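Local structure of 70 KDA protein (Xanthomonas sp., 4B2N) at residues A[107-112]-A[319-324]; A[167-172]-A[185-190]. The protein oxidatively cleaves rubber as a processive dioxygenase, using a single chain that carries two covalently bound c-type hemes. One frame throughout, in Å; residues are numbered along the deposited sequence.

How the contacts relate
Both contacts lie on the same side of the chain's centre, with their own centres 13 Å apart, and they share the small antiparallel sheet whose middle strand is 186-189. Segment 107-112 runs into the edge strand 112-113, and segment 167-172 ends just before the other edge strand, 173-174. Between the contacts, M111 and A112 both face I187 in a classic beta bulge: I187 O lies 2.8 Å from M111 N, and I187 N 2.8 Å from A112 O. Along the chain, contact 2 is nested inside the long loop closed by contact 1. Each contact brings one residue, F108 or S190, to the pocket of the first heme c.

Contact 1: residues A[107-112]-A[319-324]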
ATOM      1  N   PHE A 107      -3.343 -15.017   6.212  1.00 16.32           N
ATOM      2  CA  PHE A 107      -1.955 -14.626   6.374  1.00 16.69           C
ATOM      3  C   PHE A 107      -1.832 -13.679   7.564  1.00 17.93           C
ATOM      4  O   PHE A 107      -1.022 -13.913   8.474  1.00 16.40           O
ATOM      5  CB  PHE A 107      -1.526 -13.850   5.124  1.00 16.85           C
ATOM      6  CG  PHE A 107      -1.404 -14.722   3.908  1.00 15.96           C
ATOM      7  CD1 PHE A 107      -0.549 -15.856   3.922  1.00 15.05           C
ATOM      8  CD2 PHE A 107      -2.146 -14.444   2.770  1.00 16.08           C
ATOM      9  CE1 PHE A 107      -0.452 -16.716   2.820  1.00 15.29           C
ATOM     10  CE2 PHE A 107      -2.023 -15.279   1.632  1.00 15.73           C
ATOM     11  CZ  PHE A 107      -1.188 -16.417   1.687  1.00 14.51           C
ATOM     12  N   PHE A 108      -2.631 -12.614   7.508  1.00 16.91           N
ATOM     13  CA  PHE A 108      -2.615 -11.484   8.476  1.00 19.85           C
ATOM     14  C   PHE A 108      -3.096 -11.975   9.831  1.00 18.61           C
ATOM     15  O   PHE A 108      -3.984 -12.836   9.939  1.00 21.20           O
ATOM     16  CB  PHE A 108      -3.494 -10.373   7.883  1.00 19.39           C
ATOM     17  CG  PHE A 108      -3.628  -9.122   8.732  1.00 19.67           C
ATOM     18  CD1 PHE A 108      -4.492  -9.087   9.867  1.00 20.14           C
ATOM     19  CD2 PHE A 108      -2.938  -7.985   8.414  1.00 19.45           C
ATOM     20  CE1 PHE A 108      -4.619  -7.926  10.674  1.00 19.77           C
ATOM     21  CE2 PHE A 108      -3.108  -6.815   9.182  1.00 20.37           C
ATOM     22  CZ  PHE A 108      -3.951  -6.788  10.290  1.00 19.09           C
ATOM     23  N   GLN A 109      -2.412 -11.537  10.876  1.00 19.05           N
ATOM     24  CA  GLN A 109      -2.767 -11.796  12.273  1.00 18.45           C
ATOM     25  C   GLN A 109      -4.270 -11.898  12.586  1.00 17.75           C
ATOM     26  O   GLN A 109      -4.938 -10.917  12.486  1.00 19.37           O
ATOM     27  CB  GLN A 109      -2.145 -10.645  13.118  1.00 18.95           C
ATOM     28  CG  GLN A 109      -2.405 -10.843  14.614  1.00 19.31           C
ATOM     29  CD  GLN A 109      -1.827 -12.115  15.107  1.00 21.28           C
ATOM     30  OE1 GLN A 109      -0.584 -12.336  15.013  1.00 23.60           O
ATOM     31  NE2 GLN A 109      -2.658 -12.946  15.714  1.00 20.91           N
ATOM     32  N   PRO A 110      -4.773 -13.068  13.063  1.00 19.19           N
ATOM     33  CA  PRO A 110      -6.191 -13.128  13.443  1.00 18.89           C
ATOM     34  C   PRO A 110      -6.492 -12.178  14.588  1.00 18.99           C
ATOM     35  O   PRO A 110      -5.654 -12.029  15.496  1.00 19.07           O
ATOM     36  CB  PRO A 110      -6.351 -14.562  13.951  1.00 19.67           C
ATOM     37  CG  PRO A 110      -5.414 -15.357  13.087  1.00 21.12           C
ATOM     38  CD  PRO A 110      -4.203 -14.426  12.911  1.00 20.90           C
ATOM     39  N   MET A 111      -7.699 -11.619  14.619  1.00 18.13           N
ATOM     40  CA  MET A 111      -8.045 -10.629  15.653  1.00 18.46           C
ATOM     41  C   MET A 111      -9.121 -11.106  16.604  1.00 18.50           C
ATOM     42  O   MET A 111      -9.147 -10.652  17.724  1.00 21.22           O
ATOM     43  CB  MET A 111      -8.434  -9.269  15.071  1.00 20.80           C
ATOM     44  CG  MET A 111      -7.333  -8.699  14.236  1.00 27.19           C
ATOM     45  SD  MET A 111      -7.788  -7.179  13.340  1.00 32.97           S
ATOM     46  CE  MET A 111      -9.408  -7.629  12.757  1.00 35.68           C
ATOM     47  N   ALA A 112     -10.045 -11.949  16.134  1.00 16.14           N
ATOM     48  CA  ALA A 112     -11.266 -12.301  16.903  1.00 16.55           C
ATOM     49  C   ALA A 112     -11.715 -13.714  16.578  1.00 16.42           C
ATOM     50  O   ALA A 112     -11.504 -14.218  15.458  1.00 15.00           O
ATOM     51  CB  ALA A 112     -12.358 -11.287  16.562  1.00 16.62           C
ATOM     52  N   VAL A 319       4.390 -12.719   7.887  1.00 16.68           N
ATOM     53  CA  VAL A 319       5.527 -13.005   8.783  1.00 16.18           C
ATOM     54  C   VAL A 319       5.132 -12.502  10.151  1.00 18.15           C
ATOM     55  O   VAL A 319       5.407 -13.163  11.165  1.00 17.87           O
ATOM     56  CB  VAL A 319       6.827 -12.247   8.324  1.00 17.08           C
ATOM     57  CG1 VAL A 319       7.902 -12.340   9.405  1.00 15.44           C
ATOM     58  CG2 VAL A 319       7.317 -12.799   7.002  1.00 15.87           C
ATOM     59  N   ALA A 320       4.490 -11.329  10.216  1.00 16.46           N
ATOM     60  CA  ALA A 320       4.278 -10.750  11.558  1.00 18.75           C
ATOM     61  C   ALA A 320       3.179 -11.426  12.315  1.00 19.22           C
ATOM     62  O   ALA A 320       2.929 -11.083  13.422  1.00 27.00           O
ATOM     63  CB  ALA A 320       4.016  -9.235  11.509  1.00 17.17           C
ATOM     64  N   ASN A 321       2.630 -12.492  11.796  1.00 19.67           N
ATOM     65  CA  ASN A 321       1.606 -13.247  12.506  1.00 19.97           C
ATOM     66  C   ASN A 321       2.219 -14.057  13.650  1.00 21.36           C
ATOM     67  O   ASN A 321       3.163 -14.780  13.451  1.00 18.77           O
ATOM     68  CB  ASN A 321       0.970 -14.202  11.476  1.00 20.95           C
ATOM     69  CG  ASN A 321      -0.128 -15.070  12.054  1.00 21.54           C
ATOM     70  OD1 ASN A 321      -0.052 -15.560  13.166  1.00 24.17           O
ATOM     71  ND2 ASN A 321      -1.197 -15.215  11.286  1.00 22.06           N
ATOM     72  N   ILE A 322       1.641 -13.960  14.847  1.00 22.75           N
ATOM     73  CA  ILE A 322       2.281 -14.420  16.055  1.00 27.12           C
ATOM     74  C   ILE A 322       2.109 -15.897  16.226  1.00 29.34           C
ATOM     75  O   ILE A 322       2.794 -16.548  17.057  1.00 29.95           O
ATOM     76  CB  ILE A 322       1.729 -13.605  17.269  1.00 31.78           C
ATOM     77  CG1 ILE A 322       2.888 -13.005  17.980  1.00 35.44           C
ATOM     78  CG2 ILE A 322       0.644 -14.325  18.081  1.00 32.49           C
ATOM     79  CD1 ILE A 322       3.554 -11.979  17.085  1.00 31.62           C
ATOM     80  N   PHE A 323       1.200 -16.447  15.437  1.00 25.03           N
ATOM     81  CA  PHE A 323       0.927 -17.870  15.570  1.00 26.52           C
ATOM     82  C   PHE A 323       1.859 -18.760  14.730  1.00 26.12           C
ATOM     83  O   PHE A 323       1.881 -19.956  14.932  1.00 29.20           O
ATOM     84  CB  PHE A 323      -0.548 -18.125  15.249  1.00 27.55           C
ATOM     85  CG  PHE A 323      -1.512 -17.443  16.201  1.00 28.26           C
ATOM     86  CD1 PHE A 323      -1.394 -17.620  17.599  1.00 29.16           C
ATOM     87  CD2 PHE A 323      -2.574 -16.667  15.699  1.00 29.05           C
ATOM     88  CE1 PHE A 323      -2.286 -17.028  18.475  1.00 28.45           C
ATOM     89  CE2 PHE A 323      -3.511 -16.079  16.590  1.00 29.59           C
ATOM     90  CZ  PHE A 323      -3.346 -16.247  17.973  1.00 29.26           C
ATOM     91  N   ARG A 324       2.624 -18.201  13.776  1.00 22.57           N
ATOM     92  CA  ARG A 324       3.483 -19.044  12.912  1.00 21.07           C
ATOM     93  C   ARG A 324       4.798 -19.268  13.591  1.00 22.43           C
ATOM     94  O   ARG A 324       5.163 -18.447  14.404  1.00 22.94           O
ATOM     95  CB  ARG A 324       3.812 -18.311  11.615  1.00 19.69           C
ATOM     96  CG  ARG A 324       2.590 -18.029  10.782  1.00 19.91           C
ATOM     97  CD  ARG A 324       2.920 -17.949   9.311  1.00 18.55           C
ATOM     98  NE  ARG A 324       1.655 -18.232   8.633  1.00 16.44           N
ATOM     99  CZ  ARG A 324       0.736 -17.336   8.377  1.00 17.49           C
ATOM    100  NH1 ARG A 324       0.929 -16.012   8.660  1.00 16.17           N
ATOM    101  NH2 ARG A 324      -0.389 -17.765   7.813  1.00 16.92           N
TER
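F107 and Q109 meet N321, I322 and R324 in a buried polar contact between two loops, one leading from helix 88-104 to strand 112-113, the other joining helix 312-319 to helix 326-331. Two donors grip the carbonyl oxygen of F107. R324 NH1 bonds to F107 O at 2.9 Å, in the carbonyl plane and on a lone pair, while N321 ND2 reaches F107 O at 3.1 Å from 44° above that plane. Asparagine suits this place because its amide works at both ends: N321 OD1 accepts from F323 N at 2.7 Å, an Asx turn at the start of the type I turn N321-R324; bonded at both ends, the amide is fixed in rotation. Q109 is used just as fully. A bend at chi2 (60°) turns CD out of the extended line; OE1 then takes I322 N at 2.8 Å, and NE2 donates to P110 O at 3.1 Å. The Q109 amide, its plane 60° from the F323 ring, brings NE2 within 3.4 Å of F323 CE2, and P110 CD lies at the edge of the same ring. R324 also forms a salt bridge through NE with D179. Beyond the loops, the F107 ring meets F336 of helix 333-345 edge-to-face, F108 packs on F317 of helix 312-319 and on heme c, and P110 touches L186 of strand 186-189.

Contact 2: residues A[167-172]-A[185-190]; sequences GQLPLG and GLIGAS
In S190, chi1 of 60° sets OG between the backbone N and the carbonyl carbon, and there it lies against the backbone of G172, with S190 OG 3.4 Å from G172 CA. Glycine suits this turn: G172 has a positive phi of 111°, and at its backbone angles a CB would be jammed against the carbonyl oxygen of L171. The two residues are joined twice. S190 N donates to G172 O at 2.9 Å, coming from well above the carbonyl plane (60° out of it). A water completes the second link: it accepts from G172 N at 2.7 Å and is hydrogen-bonded to S190 OG at 2.8 Å, so both backbone polar groups of the buried glycine have partners here. G172 O is approached by carbon as well, in a CA-H...O contact from A189 CA at 3.3 Å.

G172 lies just before strand 173-174, which pairs antiparallel with strand 186-189, and S190 just after that middle strand, so the direct bond ties the two segments together beside the sheet, where the chain goes on to the first heme. There S190 immediately precedes C191 of the C-X-X-C-H heme-binding motif, in which C191 and C194 carry heme c covalently and H195 is an axial ligand of its iron. S190 OG also makes a weak hydrogen bond with S192 N, capping a backbone N at the start of helix 192-195, a task to which the short hydroxyl side chain of serine is suited.

Away from this polar end the segments diverge, from 5.0 Å between the CA atoms of G172 and S190 to 9.0 Å between those of L169 and I187. Branched aliphatic side chains span the wider separation, the CB of each directed toward the other segment. They meet through L169 CD2 and I187 CG2, and both also touch Y117 of helix 114-118 and Y152 of strand 151-152.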
ATOM      1  N   GLY A 167     -21.953 -17.746   7.190  1.00 14.83           N
ATOM      2  CA  GLY A 167     -21.862 -16.289   7.282  1.00 14.82           C
ATOM      3  C   GLY A 167     -20.951 -15.763   6.143  1.00 13.37           C
ATOM      4  O   GLY A 167     -20.205 -16.541   5.559  1.00 13.56           O
ATOM      5  N   GLN A 168     -21.092 -14.475   5.797  1.00 12.79           N
ATOM      6  CA  GLN A 168     -20.291 -13.817   4.800  1.00 13.15           C
ATOM      7  C   GLN A 168     -19.626 -12.609   5.449  1.00 13.59           C
ATOM      8  O   GLN A 168     -20.302 -11.793   6.131  1.00 13.46           O
ATOM      9  CB  GLN A 168     -21.204 -13.358   3.601  1.00 12.83           C
ATOM     10  CG  GLN A 168     -20.556 -12.387   2.580  1.00 13.04           C
ATOM     11  CD  GLN A 168     -19.725 -13.153   1.552  1.00 12.86           C
ATOM     12  OE1 GLN A 168     -19.518 -14.400   1.680  1.00 12.85           O
ATOM     13  NE2 GLN A 168     -19.106 -12.403   0.617  1.00 12.52           N
ATOM     14  N   LEU A 169     -18.356 -12.401   5.086  1.00 13.75           N
ATOM     15  CA  LEU A 169     -17.597 -11.282   5.535  1.00 12.83           C
ATOM     16  C   LEU A 169     -17.417 -10.278   4.420  1.00 12.48           C
ATOM     17  O   LEU A 169     -17.370 -10.673   3.258  1.00 12.38           O
ATOM     18  CB  LEU A 169     -16.153 -11.711   5.960  1.00 12.26           C
ATOM     19  CG  LEU A 169     -16.081 -12.778   7.069  1.00 12.01           C
ATOM     20  CD1 LEU A 169     -14.722 -13.488   6.991  1.00 11.33           C
ATOM     21  CD2 LEU A 169     -16.354 -12.079   8.407  1.00 12.04           C
ATOM     22  N   PRO A 170     -17.295  -8.976   4.764  1.00 13.08           N
ATOM     23  CA  PRO A 170     -16.961  -8.004   3.704  1.00 12.82           C
ATOM     24  C   PRO A 170     -15.579  -8.200   3.145  1.00 13.44           C
ATOM     25  O   PRO A 170     -14.697  -8.799   3.816  1.00 14.90           O
ATOM     26  CB  PRO A 170     -16.908  -6.658   4.456  1.00 14.28           C
ATOM     27  CG  PRO A 170     -17.727  -6.834   5.652  1.00 17.09           C
ATOM     28  CD  PRO A 170     -17.515  -8.303   6.059  1.00 14.67           C
ATOM     29  N   LEU A 171     -15.315  -7.647   1.953  1.00 12.62           N
ATOM     30  CA  LEU A 171     -14.000  -7.637   1.383  1.00 12.18           C
ATOM     31  C   LEU A 171     -13.108  -6.961   2.372  1.00 12.49           C
ATOM     32  O   LEU A 171     -13.453  -5.887   2.866  1.00 14.53           O
ATOM     33  CB  LEU A 171     -14.022  -6.770   0.138  1.00 12.60           C
ATOM     34  CG  LEU A 171     -12.711  -6.617  -0.603  1.00 12.10           C
ATOM     35  CD1 LEU A 171     -12.096  -7.937  -1.098  1.00 13.75           C
ATOM     36  CD2 LEU A 171     -12.972  -5.564  -1.709  1.00 12.69           C
ATOM     37  N   GLY A 172     -11.966  -7.526   2.691  1.00 11.78           N
ATOM     38  CA  GLY A 172     -11.159  -6.799   3.715  1.00 11.54           C
ATOM     39  C   GLY A 172     -11.064  -7.488   5.044  1.00 11.94           C
ATOM     40  O   GLY A 172     -10.153  -7.215   5.831  1.00 12.04           O
ATOM     41  N   GLY A 185     -11.704 -20.557  11.634  1.00 15.57           N
ATOM     42  CA  GLY A 185     -12.629 -20.140  12.727  1.00 16.02           C
ATOM     43  C   GLY A 185     -12.250 -18.830  13.410  1.00 16.39           C
ATOM     44  O   GLY A 185     -12.841 -18.472  14.438  1.00 16.57           O
ATOM     45  N   LEU A 186     -11.324 -18.055  12.807  1.00 15.76           N
ATOM     46  CA  LEU A 186     -10.825 -16.801  13.386  1.00 16.39           C
ATOM     47  C   LEU A 186     -10.916 -15.764  12.296  1.00 15.32           C
ATOM     48  O   LEU A 186     -10.595 -16.062  11.149  1.00 15.32           O
ATOM     49  CB  LEU A 186      -9.313 -16.878  13.733  1.00 15.46           C
ATOM     50  CG  LEU A 186      -8.997 -18.067  14.645  1.00 16.14           C
ATOM     51  CD1 LEU A 186      -7.486 -18.205  14.901  1.00 16.33           C
ATOM     52  CD2 LEU A 186      -9.749 -17.871  15.976  1.00 15.89           C
ATOM     53  N   ILE A 187     -11.241 -14.540  12.689  1.00 14.74           N
ATOM     54  CA  ILE A 187     -11.369 -13.404  11.741  1.00 15.00           C
ATOM     55  C   ILE A 187     -10.237 -12.388  11.868  1.00 13.90           C
ATOM     56  O   ILE A 187      -9.918 -12.030  12.973  1.00 13.58           O
ATOM     57  CB  ILE A 187     -12.704 -12.654  12.049  1.00 15.12           C
ATOM     58  CG1 ILE A 187     -13.858 -13.630  12.230  1.00 14.46           C
ATOM     59  CG2 ILE A 187     -13.060 -11.645  10.986  1.00 15.80           C
ATOM     60  CD1 ILE A 187     -14.133 -14.592  11.036  1.00 14.18           C
ATOM     61  N   GLY A 188      -9.626 -11.912  10.767  1.00 13.21           N
ATOM     62  CA  GLY A 188      -8.693 -10.790  10.844  1.00 13.49           C
ATOM     63  C   GLY A 188      -8.907 -10.002   9.624  1.00 15.37           C
ATOM     64  O   GLY A 188      -9.845 -10.282   8.874  1.00 13.45           O
ATOM     65  N   ALA A 189      -8.102  -8.976   9.478  1.00 14.92           N
ATOM     66  CA  ALA A 189      -8.105  -8.247   8.217  1.00 14.53           C
ATOM     67  C   ALA A 189      -7.465  -9.119   7.111  1.00 14.45           C
ATOM     68  O   ALA A 189      -6.720 -10.093   7.373  1.00 15.29           O
ATOM     69  CB  ALA A 189      -7.308  -6.953   8.391  1.00 14.41           C
ATOM     70  N   SER A 190      -7.740  -8.767   5.844  1.00 14.98           N
ATOM     71  CA  SER A 190      -6.936  -9.293   4.755  1.00 13.14           C
ATOM     72  C   SER A 190      -6.211  -8.152   4.071  1.00 12.51           C
ATOM     73  O   SER A 190      -6.460  -6.987   4.406  1.00 13.06           O
ATOM     74  CB  SER A 190      -7.772  -9.972   3.659  1.00 12.82           C
ATOM     75  OG  SER A 190      -8.674  -9.020   3.116  1.00 13.12           O
TER
HETATM   76  O   HOH W   1     -11.010  -9.966   2.007  1.00 18.08           O